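Side-chain contacts in lysozyme M1 (Streptomyces coelicolor, PDB 1JFX), which cleaves the beta-1,4 linkages between N-acetylmuramic acid and N-acetylglucosamine in peptidoglycan, with both acetylmuramidase and diacetylmuramidase activity: residues Tyr31-Glu36 with Tyr40-Phe45; Gly15-Ser20 with Ser46-Asn51; Ser168-Pro173 with Pro177-Trp182; Ala125-Lys128 with Asp134-Ile137. All blocks are in the same frame, centred on the assembly; numbering follows the deposited sequence.

Interaction 1. Residues Tyr31-Glu36 with Tyr40-Phe45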
loop_
_atom_site.group_PDB
_atom_site.type_symbol
_atom_site.label_atom_id
_atom_site.label_comp_id
_atom_site.label_asym_id
_atom_site.label_seq_id
_atom_site.Cartn_x
_atom_site.Cartn_y
_atom_site.Cartn_z
ATOM N N TYR A 31 -4.342 -5.532 0.384
ATOM C CA TYR A 31 -4.405 -4.147 -0.062
ATOM C C TYR A 31 -4.968 -4.250 -1.476
ATOM O O TYR A 31 -4.600 -5.141 -2.243
ATOM C CB TYR A 31 -3.040 -3.465 -0.026
ATOM C CG TYR A 31 -2.835 -2.742 1.291
ATOM C CD1 TYR A 31 -3.611 -1.621 1.627
ATOM C CD2 TYR A 31 -1.875 -3.179 2.208
ATOM C CE1 TYR A 31 -3.431 -0.953 2.844
ATOM C CE2 TYR A 31 -1.692 -2.516 3.421
ATOM C CZ TYR A 31 -2.467 -1.406 3.733
ATOM O OH TYR A 31 -2.258 -0.742 4.921
ATOM N N ILE A 32 -5.883 -3.338 -1.793
ATOM C CA ILE A 32 -6.613 -3.328 -3.062
ATOM C C ILE A 32 -6.439 -1.995 -3.795
ATOM O O ILE A 32 -6.644 -0.936 -3.208
ATOM C CB ILE A 32 -8.114 -3.542 -2.752
ATOM C CG1 ILE A 32 -8.285 -4.874 -2.013
ATOM C CG2 ILE A 32 -8.959 -3.477 -4.037
ATOM C CD1 ILE A 32 -9.600 -4.984 -1.216
ATOM N N LYS A 33 -6.081 -2.033 -5.075
ATOM C CA LYS A 33 -5.898 -0.778 -5.786
ATOM C C LYS A 33 -7.217 -0.033 -5.942
ATOM O O LYS A 33 -8.229 -0.612 -6.346
ATOM C CB LYS A 33 -5.297 -1.017 -7.161
ATOM C CG LYS A 33 -4.917 0.287 -7.876
ATOM C CD LYS A 33 -4.079 0.008 -9.106
ATOM C CE LYS A 33 -3.648 1.301 -9.773
ATOM N NZ LYS A 33 -2.606 1.000 -10.806
ATOM N N ALA A 34 -7.180 1.255 -5.619
ATOM C CA ALA A 34 -8.345 2.106 -5.729
ATOM C C ALA A 34 -8.195 3.148 -6.824
ATOM O O ALA A 34 -8.944 3.151 -7.794
ATOM C CB ALA A 34 -8.613 2.801 -4.400
ATOM N N THR A 35 -7.216 4.026 -6.660
ATOM C CA THR A 35 -7.012 5.130 -7.587
ATOM C C THR A 35 -5.573 5.225 -8.087
ATOM O O THR A 35 -4.669 4.602 -7.538
ATOM C CB THR A 35 -7.325 6.443 -6.869
ATOM O OG1 THR A 35 -6.678 6.418 -5.582
ATOM C CG2 THR A 35 -8.841 6.595 -6.637
ATOM N N GLU A 36 -5.387 6.015 -9.144
ATOM C CA GLU A 36 -4.073 6.279 -9.706
ATOM C C GLU A 36 -4.106 7.689 -10.288
ATOM O O GLU A 36 -5.106 8.118 -10.877
ATOM C CB GLU A 36 -3.693 5.258 -10.795
ATOM C CG GLU A 36 -2.353 5.564 -11.471
ATOM C CD GLU A 36 -1.752 4.377 -12.211
ATOM O OE1 GLU A 36 -2.373 3.296 -12.241
ATOM O OE2 GLU A 36 -0.641 4.520 -12.764
ATOM N N TYR A 40 -7.824 8.161 -12.431
ATOM C CA TYR A 40 -7.992 6.758 -12.739
ATOM C C TYR A 40 -8.597 6.089 -11.510
ATOM O O TYR A 40 -8.174 6.366 -10.388
ATOM C CB TYR A 40 -6.655 6.095 -13.056
ATOM C CG TYR A 40 -6.771 4.606 -13.272
ATOM C CD1 TYR A 40 -6.713 3.714 -12.199
ATOM C CD2 TYR A 40 -6.969 4.086 -14.549
ATOM C CE1 TYR A 40 -6.846 2.344 -12.392
ATOM C CE2 TYR A 40 -7.104 2.713 -14.757
ATOM C CZ TYR A 40 -7.043 1.846 -13.674
ATOM O OH TYR A 40 -7.179 0.482 -13.874
ATOM N N LYS A 41 -9.588 5.225 -11.728
ATOM C CA LYS A 41 -10.218 4.472 -10.644
ATOM C C LYS A 41 -10.235 3.016 -11.083
ATOM O O LYS A 41 -10.686 2.703 -12.184
ATOM C CB LYS A 41 -11.662 4.942 -10.389
ATOM C CG LYS A 41 -12.319 4.248 -9.197
ATOM C CD LYS A 41 -11.536 4.518 -7.910
ATOM C CE LYS A 41 -12.094 3.764 -6.720
ATOM N NZ LYS A 41 -13.512 4.135 -6.419
ATOM N N ASP A 42 -9.731 2.129 -10.231
ATOM C CA ASP A 42 -9.692 0.709 -10.551
ATOM C C ASP A 42 -11.124 0.170 -10.656
ATOM O O ASP A 42 -11.922 0.311 -9.720
ATOM C CB ASP A 42 -8.908 -0.039 -9.471
ATOM C CG ASP A 42 -8.656 -1.489 -9.828
ATOM O OD1 ASP A 42 -9.624 -2.277 -9.835
ATOM O OD2 ASP A 42 -7.485 -1.837 -10.097
ATOM N N ASP A 43 -11.446 -0.452 -11.790
ATOM C CA ASP A 43 -12.798 -0.964 -12.005
ATOM C C ASP A 43 -13.246 -2.085 -11.089
ATOM O O ASP A 43 -14.448 -2.286 -10.925
ATOM C CB ASP A 43 -12.988 -1.433 -13.451
ATOM C CG ASP A 43 -13.087 -0.286 -14.433
ATOM O OD1 ASP A 43 -13.737 0.728 -14.104
ATOM O OD2 ASP A 43 -12.531 -0.407 -15.545
ATOM N N ARG A 44 -12.295 -2.807 -10.501
ATOM C CA ARG A 44 -12.633 -3.916 -9.610
ATOM C C ARG A 44 -12.613 -3.491 -8.149
ATOM O O ARG A 44 -12.945 -4.293 -7.282
ATOM C CB ARG A 44 -11.632 -5.058 -9.775
ATOM C CG ARG A 44 -11.576 -5.704 -11.161
ATOM C CD ARG A 44 -12.673 -6.712 -11.358
ATOM N NE ARG A 44 -12.481 -7.474 -12.592
ATOM C CZ ARG A 44 -13.325 -8.407 -13.016
ATOM N NH1 ARG A 44 -14.413 -8.691 -12.305
ATOM N NH2 ARG A 44 -13.085 -9.051 -14.150
ATOM N N PHE A 45 -12.232 -2.245 -7.874
ATOM C CA PHE A 45 -12.131 -1.790 -6.485
ATOM C C PHE A 45 -13.336 -1.992 -5.574
ATOM O O PHE A 45 -13.204 -2.582 -4.509
ATOM C CB PHE A 45 -11.731 -0.314 -6.390
ATOM C CG PHE A 45 -11.673 0.178 -4.974
ATOM C CD1 PHE A 45 -10.635 -0.209 -4.135
ATOM C CD2 PHE A 45 -12.714 0.938 -4.445
ATOM C CE1 PHE A 45 -10.638 0.150 -2.784
ATOM C CE2 PHE A 45 -12.730 1.299 -3.105
ATOM C CZ PHE A 45 -11.695 0.905 -2.268
HETATM O O HOH W 1 -9.087 -3.437 -7.314
#
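Ala34 and Phe45 make the tight end of this contact. CB of Ala34 sits over one face of the Phe45 ring, 3.9 Å from its centroid, in a CH-pi contact 23° off the ring normal. CG2 of Ile32 meets CD1 of the same ring at 3.7 Å, and the two side chains cross at about a right angle. The carbonyl O of Lys33 lies at the ring edge, near its plane. Ile32, Ala34 and Phe45 are all buried, and Ala61 of strand 58-64 also touches the ring. On the face shared with Thr35, Lys41 bends at chi2 (60°), bringing its CD 3.6 Å from Thr35 CG2 and 2.9 Å from Ala34 O.

The backbones form a beta hairpin that adds the short antiparallel strand 40-41 to strand 29-36 of the barrel sheet. Glu36 and Tyr40 are its hydrogen-bonded pair. Asp42 N then donates to Ala34 O at 2.8 Å, almost straight (172°). OD1 of Asp42 caps Arg44 N, just where helix 45-54 begins, while OD2 accepts from His12 N.

The partly exposed side is looser. CB of Glu36 rests obliquely on Tyr40 CD1 at 3.7 Å, and Lys33 CE stays 4.3 Å from Tyr40 CE1. The extended Lys33 chain carries NZ to Glu36 OE1, a 2.7 Å salt bridge that arrives from above the carboxylate plane. Glu36 OE2 has its own salt bridge, to Arg66.

Interaction 2. Residues Gly15-Ser20 with Ser46-Asn51; sequences GSINWS and SANYTN
OD1 of Asn48 is gripped by the indole of Trp19 and by water. Trp19 NE1 donates to it at 3.0 Å, with an N-H...O angle of 154°. The oxygen lies in the indole plane, but the N-H comes in tilted from the carbonyl plane of the amide. Ring and amide planes stand 73° apart. Water 3 can donate to Asn48 OD1 at 2.7 Å and accepts from Ile17 N.

The amide nitrogens use water too. Asn48 ND2 donates to water 2 at 2.9 Å, and water 2 donates to Gly15 O. Asn51 ND2 donates to water 4, which can donate to Ile17 O at 2.9 Å. The polar link is thus made largely through solvent.

The Trp19 indole is held on both faces. CG2 of Ile17 is 3.5 Å above one face and the carbonyl O of Asn48 is 3.8 Å above the opposite one, each offset toward the rim. Asn51 CB presses on Trp19 CD1 at 3.4 Å. Trp19 CG lies anti to its own carbonyl carbon (chi1 -68°), and the ring reaches across to helix 45-54.

Asn18 is the N-cap of helix 19-24; its OD1 accepts from Ser21 N and, weakly, from Ser20 N. Helices 19-24 and 45-54 meet here against the barrel, where Trp19 touches Ile8 and Val10 of strand 6-10 and Asn48 touches Ile32 of strand 29-36.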
loop_
_atom_site.group_PDB
_atom_site.type_symbol
_atom_site.label_atom_id
_atom_site.label_comp_id
_atom_site.label_asym_id
_atom_site.label_seq_id
_atom_site.Cartn_x
_atom_site.Cartn_y
_atom_site.Cartn_z
ATOM N N GLY A 15 -8.451 -9.725 -12.025
ATOM C CA GLY A 15 -9.790 -10.118 -12.439
ATOM C C GLY A 15 -10.784 -10.398 -11.328
ATOM O O GLY A 15 -10.770 -9.734 -10.288
ATOM N N SER A 16 -11.657 -11.377 -11.554
ATOM C CA SER A 16 -12.669 -11.756 -10.568
ATOM C C SER A 16 -12.033 -12.599 -9.473
ATOM O O SER A 16 -11.446 -13.641 -9.745
ATOM C CB SER A 16 -13.783 -12.561 -11.242
ATOM O OG SER A 16 -14.755 -12.942 -10.289
ATOM N N ILE A 17 -12.167 -12.150 -8.231
ATOM C CA ILE A 17 -11.574 -12.840 -7.087
ATOM C C ILE A 17 -12.611 -13.418 -6.133
ATOM O O ILE A 17 -13.599 -12.757 -5.805
ATOM C CB ILE A 17 -10.700 -11.860 -6.278
ATOM C CG1 ILE A 17 -9.567 -11.328 -7.159
ATOM C CG2 ILE A 17 -10.142 -12.556 -5.011
ATOM C CD1 ILE A 17 -8.727 -10.219 -6.465
ATOM N N ASN A 18 -12.397 -14.660 -5.704
ATOM C CA ASN A 18 -13.295 -15.272 -4.732
ATOM C C ASN A 18 -12.610 -15.053 -3.385
ATOM O O ASN A 18 -11.691 -15.798 -3.011
ATOM C CB ASN A 18 -13.468 -16.769 -4.984
ATOM C CG ASN A 18 -14.468 -17.390 -4.034
ATOM O OD1 ASN A 18 -14.569 -16.977 -2.887
ATOM N ND2 ASN A 18 -15.209 -18.382 -4.506
ATOM N N TRP A 19 -13.040 -14.023 -2.664
ATOM C CA TRP A 19 -12.414 -13.705 -1.390
ATOM C C TRP A 19 -12.609 -14.716 -0.273
ATOM O O TRP A 19 -11.777 -14.793 0.635
ATOM C CB TRP A 19 -12.823 -12.294 -0.945
ATOM C CG TRP A 19 -12.233 -11.241 -1.846
ATOM C CD1 TRP A 19 -12.798 -10.696 -2.963
ATOM C CD2 TRP A 19 -10.934 -10.648 -1.725
ATOM N NE1 TRP A 19 -11.926 -9.796 -3.551
ATOM C CE2 TRP A 19 -10.778 -9.749 -2.805
ATOM C CE3 TRP A 19 -9.881 -10.793 -0.804
ATOM C CZ2 TRP A 19 -9.615 -8.997 -2.991
ATOM C CZ3 TRP A 19 -8.721 -10.046 -0.988
ATOM C CH2 TRP A 19 -8.597 -9.156 -2.074
ATOM N N SER A 20 -13.676 -15.509 -0.319
ATOM C CA SER A 20 -13.831 -16.512 0.725
ATOM C C SER A 20 -12.703 -17.529 0.536
ATOM O O SER A 20 -12.193 -18.097 1.504
ATOM C CB SER A 20 -15.213 -17.191 0.658
ATOM O OG SER A 20 -15.398 -17.949 -0.525
ATOM N N SER A 46 -14.501 -1.479 -5.971
ATOM C CA SER A 46 -15.684 -1.607 -5.131
ATOM C C SER A 46 -16.041 -3.035 -4.759
ATOM O O SER A 46 -16.354 -3.321 -3.599
ATOM C CB SER A 46 -16.886 -0.937 -5.803
ATOM O OG SER A 46 -16.767 0.468 -5.722
ATOM N N ALA A 47 -15.996 -3.932 -5.737
ATOM C CA ALA A 47 -16.329 -5.319 -5.465
ATOM C C ALA A 47 -15.268 -5.951 -4.573
ATOM O O ALA A 47 -15.597 -6.654 -3.628
ATOM C CB ALA A 47 -16.466 -6.099 -6.772
ATOM N N ASN A 48 -13.995 -5.697 -4.853
ATOM C CA ASN A 48 -12.951 -6.287 -4.023
ATOM C C ASN A 48 -13.050 -5.797 -2.584
ATOM O O ASN A 48 -12.962 -6.570 -1.637
ATOM C CB ASN A 48 -11.560 -5.957 -4.567
ATOM C CG ASN A 48 -11.185 -6.809 -5.763
ATOM O OD1 ASN A 48 -11.624 -7.957 -5.877
ATOM N ND2 ASN A 48 -10.352 -6.264 -6.649
ATOM N N TYR A 49 -13.240 -4.493 -2.434
ATOM C CA TYR A 49 -13.320 -3.877 -1.120
ATOM C C TYR A 49 -14.487 -4.453 -0.321
ATOM O O TYR A 49 -14.362 -4.722 0.873
ATOM C CB TYR A 49 -13.485 -2.368 -1.287
ATOM C CG TYR A 49 -13.163 -1.540 -0.066
ATOM C CD1 TYR A 49 -11.841 -1.307 0.318
ATOM C CD2 TYR A 49 -14.180 -0.933 0.667
ATOM C CE1 TYR A 49 -11.539 -0.473 1.408
ATOM C CE2 TYR A 49 -13.896 -0.103 1.752
ATOM C CZ TYR A 49 -12.576 0.123 2.113
ATOM O OH TYR A 49 -12.292 0.969 3.168
ATOM N N THR A 50 -15.616 -4.650 -0.995
ATOM C CA THR A 50 -16.799 -5.195 -0.339
ATOM C C THR A 50 -16.611 -6.666 0.006
ATOM O O THR A 50 -16.818 -7.086 1.159
ATOM C CB THR A 50 -18.040 -5.055 -1.262
ATOM O OG1 THR A 50 -18.291 -3.666 -1.501
ATOM C CG2 THR A 50 -19.286 -5.693 -0.623
ATOM N N ASN A 51 -16.203 -7.447 -0.994
ATOM C CA ASN A 51 -16.053 -8.882 -0.811
ATOM C C ASN A 51 -14.924 -9.292 0.130
ATOM O O ASN A 51 -15.050 -10.271 0.856
ATOM C CB ASN A 51 -15.908 -9.556 -2.181
ATOM C CG ASN A 51 -17.129 -9.331 -3.070
ATOM O OD1 ASN A 51 -18.242 -9.118 -2.580
ATOM N ND2 ASN A 51 -16.927 -9.391 -4.378
HETATM O O HOH W 2 -9.340 -7.683 -9.009
HETATM O O HOH W 3 -12.512 -9.134 -8.168
HETATM O O HOH W 4 -14.350 -9.981 -5.629
#

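Interaction 3. Residues Ser168-Pro173 with Pro177-Trp182; sequences SAPTVP and PTWTFW
Pro170 packs against two tryptophans, Trp179 and Trp182, and CH-pi contacts carry most of the joint. CD of Pro170 stands over the centre of the six-membered ring of Trp182, 3.5 Å from its centroid and only 6° off the normal. CB of Pro170 lies 3.6 Å from Trp182 NE1, over the same indole face. CG points to the other indole, 3.8 Å from the centroid of the five-membered ring of Trp179 and 18° off its normal. It is offset toward the rim there. Trp182 CB lies over that same face, so proline and tryptophan share it.

Apolar contacts continue the joint on one side. CG2 of Val172 meets Trp179 CD1 obliquely at 3.9 Å.

Polar atoms play a smaller part. The carbonyl O of Ser168 comes to the edge of Trp182, near its plane, 3.4 Å from CH2. The indole NE1 of Trp182 donates to the carbonyl O of His164 instead, and His164 ND1 accepts from Thr171 N.

The loop after barrel strand 160-163 is thus folded back on the start of strand 181-185. No polar bond joins the two segments. Pro170 CD, bonded to the ring nitrogen, probably carries slightly positive hydrogens toward the electron-rich face of Trp182. The CG and CB contacts rest mainly on dispersion and shape.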
loop_
_atom_site.group_PDB
_atom_site.type_symbol
_atom_site.label_atom_id
_atom_site.label_comp_id
_atom_site.label_asym_id
_atom_site.label_seq_id
_atom_site.Cartn_x
_atom_site.Cartn_y
_atom_site.Cartn_z
ATOM N N SER A 168 15.369 -13.623 0.802
ATOM C CA SER A 168 14.998 -14.231 2.076
ATOM C C SER A 168 14.530 -13.231 3.135
ATOM O O SER A 168 13.783 -13.594 4.037
ATOM C CB SER A 168 16.164 -15.068 2.614
ATOM O OG SER A 168 17.261 -14.256 2.939
ATOM N N ALA A 169 14.975 -11.985 3.008
ATOM C CA ALA A 169 14.629 -10.894 3.920
ATOM C C ALA A 169 14.822 -9.631 3.080
ATOM O O ALA A 169 15.733 -9.565 2.253
ATOM C CB ALA A 169 15.570 -10.890 5.133
ATOM N N PRO A 170 13.986 -8.607 3.293
ATOM C CA PRO A 170 14.112 -7.381 2.500
ATOM C C PRO A 170 15.172 -6.387 2.925
ATOM O O PRO A 170 15.466 -6.247 4.113
ATOM C CB PRO A 170 12.712 -6.779 2.593
ATOM C CG PRO A 170 12.342 -7.082 4.040
ATOM C CD PRO A 170 12.886 -8.501 4.274
ATOM N N THR A 171 15.736 -5.686 1.944
ATOM C CA THR A 171 16.707 -4.641 2.229
ATOM C C THR A 171 15.891 -3.386 2.534
ATOM O O THR A 171 15.016 -2.989 1.767
ATOM C CB THR A 171 17.635 -4.395 1.026
ATOM O OG1 THR A 171 18.431 -5.563 0.817
ATOM C CG2 THR A 171 18.558 -3.194 1.281
ATOM N N VAL A 172 16.175 -2.773 3.675
ATOM C CA VAL A 172 15.454 -1.592 4.118
ATOM C C VAL A 172 16.320 -0.340 4.060
ATOM O O VAL A 172 17.448 -0.341 4.556
ATOM C CB VAL A 172 14.975 -1.797 5.576
ATOM C CG1 VAL A 172 14.266 -0.539 6.098
ATOM C CG2 VAL A 172 14.054 -3.013 5.645
ATOM N N PRO A 173 15.822 0.731 3.422
ATOM C CA PRO A 173 16.581 1.986 3.332
ATOM C C PRO A 173 16.799 2.530 4.743
ATOM O O PRO A 173 15.990 2.298 5.641
ATOM C CB PRO A 173 15.661 2.908 2.537
ATOM C CG PRO A 173 14.816 1.962 1.722
ATOM C CD PRO A 173 14.547 0.828 2.682
ATOM N N PRO A 177 12.815 2.827 10.027
ATOM C CA PRO A 177 13.312 2.066 11.176
ATOM C C PRO A 177 13.168 0.552 11.049
ATOM O O PRO A 177 13.869 -0.207 11.717
ATOM C CB PRO A 177 12.506 2.633 12.341
ATOM C CG PRO A 177 11.175 2.948 11.680
ATOM C CD PRO A 177 11.609 3.603 10.380
ATOM N N THR A 178 12.240 0.131 10.199
ATOM C CA THR A 178 11.973 -1.279 9.964
ATOM C C THR A 178 10.899 -1.336 8.884
ATOM O O THR A 178 10.444 -0.292 8.404
ATOM C CB THR A 178 11.417 -1.982 11.246
ATOM O OG1 THR A 178 11.361 -3.392 11.028
ATOM C CG2 THR A 178 10.015 -1.473 11.598
ATOM N N TRP A 179 10.511 -2.541 8.482
ATOM C CA TRP A 179 9.439 -2.659 7.505
ATOM C C TRP A 179 8.203 -3.153 8.244
ATOM O O TRP A 179 8.312 -3.881 9.232
ATOM C CB TRP A 179 9.799 -3.643 6.380
ATOM C CG TRP A 179 10.163 -5.020 6.841
ATOM C CD1 TRP A 179 11.397 -5.453 7.222
ATOM C CD2 TRP A 179 9.291 -6.160 6.924
ATOM N NE1 TRP A 179 11.355 -6.791 7.534
ATOM C CE2 TRP A 179 10.075 -7.252 7.359
ATOM C CE3 TRP A 179 7.924 -6.360 6.668
ATOM C CZ2 TRP A 179 9.545 -8.529 7.544
ATOM C CZ3 TRP A 179 7.396 -7.632 6.852
ATOM C CH2 TRP A 179 8.202 -8.697 7.285
ATOM N N THR A 180 7.029 -2.736 7.765
ATOM C CA THR A 180 5.754 -3.143 8.346
ATOM C C THR A 180 5.124 -4.217 7.447
ATOM O O THR A 180 4.630 -5.228 7.940
ATOM C CB THR A 180 4.826 -1.921 8.503
ATOM O OG1 THR A 180 5.400 -1.032 9.474
ATOM C CG2 THR A 180 3.432 -2.347 8.985
ATOM N N PHE A 181 5.146 -3.992 6.136
ATOM C CA PHE A 181 4.658 -4.987 5.172
ATOM C C PHE A 181 5.801 -5.218 4.201
ATOM O O PHE A 181 6.634 -4.330 3.987
ATOM C CB PHE A 181 3.442 -4.479 4.387
ATOM C CG PHE A 181 2.201 -4.346 5.216
ATOM C CD1 PHE A 181 1.442 -5.469 5.535
ATOM C CD2 PHE A 181 1.781 -3.104 5.656
ATOM C CE1 PHE A 181 0.280 -5.353 6.278
ATOM C CE2 PHE A 181 0.607 -2.975 6.406
ATOM C CZ PHE A 181 -0.140 -4.091 6.717
ATOM N N TRP A 182 5.846 -6.407 3.606
ATOM C CA TRP A 182 6.892 -6.715 2.643
ATOM C C TRP A 182 6.306 -7.545 1.505
ATOM O O TRP A 182 5.778 -8.636 1.722
ATOM C CB TRP A 182 8.036 -7.462 3.344
ATOM C CG TRP A 182 9.018 -8.171 2.447
ATOM C CD1 TRP A 182 9.428 -7.802 1.190
ATOM C CD2 TRP A 182 9.710 -9.385 2.758
ATOM N NE1 TRP A 182 10.339 -8.726 0.706
ATOM C CE2 TRP A 182 10.525 -9.703 1.651
ATOM C CE3 TRP A 182 9.716 -10.238 3.871
ATOM C CZ2 TRP A 182 11.337 -10.842 1.623
ATOM C CZ3 TRP A 182 10.524 -11.367 3.844
ATOM C CH2 TRP A 182 11.319 -11.659 2.723
#

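Interaction 4. Residues Ala125-Lys128 with Asp134-Ile137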
loop_
_atom_site.group_PDB
_atom_site.type_symbol
_atom_site.label_atom_id
_atom_site.label_comp_id
_atom_site.label_asym_id
_atom_site.label_seq_id
_atom_site.Cartn_x
_atom_site.Cartn_y
_atom_site.Cartn_z
ATOM N N ALA A 125 0.353 14.641 4.947
ATOM C CA ALA A 125 -0.383 15.607 5.753
ATOM C C ALA A 125 -1.861 15.628 5.414
ATOM O O ALA A 125 -2.704 15.642 6.318
ATOM C CB ALA A 125 0.196 16.998 5.579
ATOM N N ARG A 126 -2.184 15.621 4.124
ATOM C CA ARG A 126 -3.588 15.675 3.729
ATOM C C ARG A 126 -4.309 14.364 4.009
ATOM O O ARG A 126 -5.474 14.371 4.433
ATOM C CB ARG A 126 -3.719 16.057 2.252
ATOM C CG ARG A 126 -5.165 16.221 1.757
ATOM C CD ARG A 126 -6.019 17.148 2.651
ATOM N NE ARG A 126 -5.411 18.454 2.927
ATOM C CZ ARG A 126 -5.745 19.595 2.323
ATOM N NH1 ARG A 126 -6.685 19.627 1.381
ATOM N NH2 ARG A 126 -5.161 20.725 2.696
ATOM N N TYR A 127 -3.638 13.241 3.791
ATOM C CA TYR A 127 -4.290 11.966 4.059
ATOM C C TYR A 127 -4.600 11.865 5.558
ATOM O O TYR A 127 -5.665 11.363 5.941
ATOM C CB TYR A 127 -3.408 10.792 3.621
ATOM C CG TYR A 127 -4.134 9.476 3.749
ATOM C CD1 TYR A 127 -5.212 9.170 2.909
ATOM C CD2 TYR A 127 -3.804 8.567 4.757
ATOM C CE1 TYR A 127 -5.953 7.997 3.084
ATOM C CE2 TYR A 127 -4.532 7.390 4.936
ATOM C CZ TYR A 127 -5.612 7.115 4.101
ATOM O OH TYR A 127 -6.358 5.977 4.310
ATOM N N LYS A 128 -3.689 12.357 6.397
ATOM C CA LYS A 128 -3.910 12.300 7.839
ATOM C C LYS A 128 -5.044 13.244 8.237
ATOM O O LYS A 128 -5.868 12.904 9.083
ATOM C CB LYS A 128 -2.630 12.654 8.607
ATOM C CG LYS A 128 -2.722 12.344 10.101
ATOM C CD LYS A 128 -1.362 12.410 10.781
ATOM C CE LYS A 128 -1.447 11.935 12.233
ATOM N NZ LYS A 128 -1.790 10.480 12.362
ATOM N N ASP A 134 -1.801 7.722 9.555
ATOM C CA ASP A 134 -0.494 7.905 8.907
ATOM C C ASP A 134 -0.506 6.975 7.683
ATOM O O ASP A 134 -0.648 5.755 7.815
ATOM C CB ASP A 134 0.651 7.476 9.833
ATOM C CG ASP A 134 0.906 8.463 10.951
ATOM O OD1 ASP A 134 0.701 9.674 10.740
ATOM O OD2 ASP A 134 1.342 8.034 12.049
ATOM N N VAL A 135 -0.352 7.544 6.494
ATOM C CA VAL A 135 -0.373 6.751 5.280
ATOM C C VAL A 135 0.805 5.772 5.244
ATOM O O VAL A 135 1.909 6.095 5.691
ATOM C CB VAL A 135 -0.338 7.668 4.030
ATOM C CG1 VAL A 135 1.029 8.346 3.911
ATOM C CG2 VAL A 135 -0.673 6.851 2.769
ATOM N N VAL A 136 0.550 4.563 4.751
ATOM C CA VAL A 136 1.596 3.553 4.618
ATOM C C VAL A 136 2.285 3.817 3.278
ATOM O O VAL A 136 1.619 4.018 2.269
ATOM C CB VAL A 136 0.972 2.140 4.610
ATOM C CG1 VAL A 136 2.025 1.087 4.279
ATOM C CG2 VAL A 136 0.341 1.870 5.971
ATOM N N ILE A 137 3.614 3.815 3.259
ATOM C CA ILE A 137 4.341 4.052 2.020
ATOM C C ILE A 137 4.828 2.746 1.389
ATOM O O ILE A 137 5.585 1.985 2.010
ATOM C CB ILE A 137 5.570 4.991 2.255
ATOM C CG1 ILE A 137 5.086 6.402 2.618
ATOM C CG2 ILE A 137 6.454 5.041 0.984
ATOM C CD1 ILE A 137 6.224 7.355 3.010
#
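Asp134 and Lys128 open the contact with a salt bridge. Lys128 NZ lies 3.1 Å from Asp134 OD1 and donates to it from well above the carboxylate plane. The two side chains run side by side and point the same way. Along the way Lys128 CD passes 3.4 Å from OD1, so the lysine's methylene groups also lie against the acid. The chain of Lys128 is extended up to CE and bends only at its last torsion (chi4 66°), which turns the ammonium group in toward OD1. Both charged ends have further partners. NZ also donates to the carbonyl O of Thr132, and OD1 is also bonded to His124 NE2. The pair is only partly buried, and the lysine charge probably favours the ionised acid.

Val135 comes next and is buried. Its CB meets Tyr127 CD2 at 3.7 Å, and CG2 follows at 4.1 Å from the same atom. The contact with the ring is oblique. The Tyr127 hydroxyl goes elsewhere: it is bonded to Gly84 O and Gly95 N, which fixes the far end of the ring.

Val136 and Ile137 turn to other neighbours as the strand begins. Val136 pairs through its backbone with Gly95 and Leu97, and Ile137 with Pro159 and Trp161. Helix 113-131 is the crossover of a beta-alpha-beta unit and links the adjacent parallel strands 96-98 and 136-139. The ring of Phe79, from helix 72-81, meets that of Tyr127, so Tyr127 links helix 113-131 to helix 72-81 as well as to the start of strand 136-139.

How the interactions relate
All four contacts belong to one beta-alpha barrel domain. Interactions 1 and 2 adjoin, with centres about 12 Å apart: Ile32 CG2 packs on Asn48 CB at 3.6 Å, and the hairpin runs straight into helix 45-54. Tyr31 in the barrel interior ties interaction 1 to the other two. Its CE2 lies 3.8 Å from Phe181 CE2 of interaction 3, and its OH lies 3.8 Å from Val136 CG2 of interaction 4. Interactions 2 and 3 are farthest apart, centres about 28 Å. Interaction 1 is nearest the predicted active site: the side chain of Lys33 is about 6 Å from that of Asp98, and Ile32 about 7 Å from Asp9.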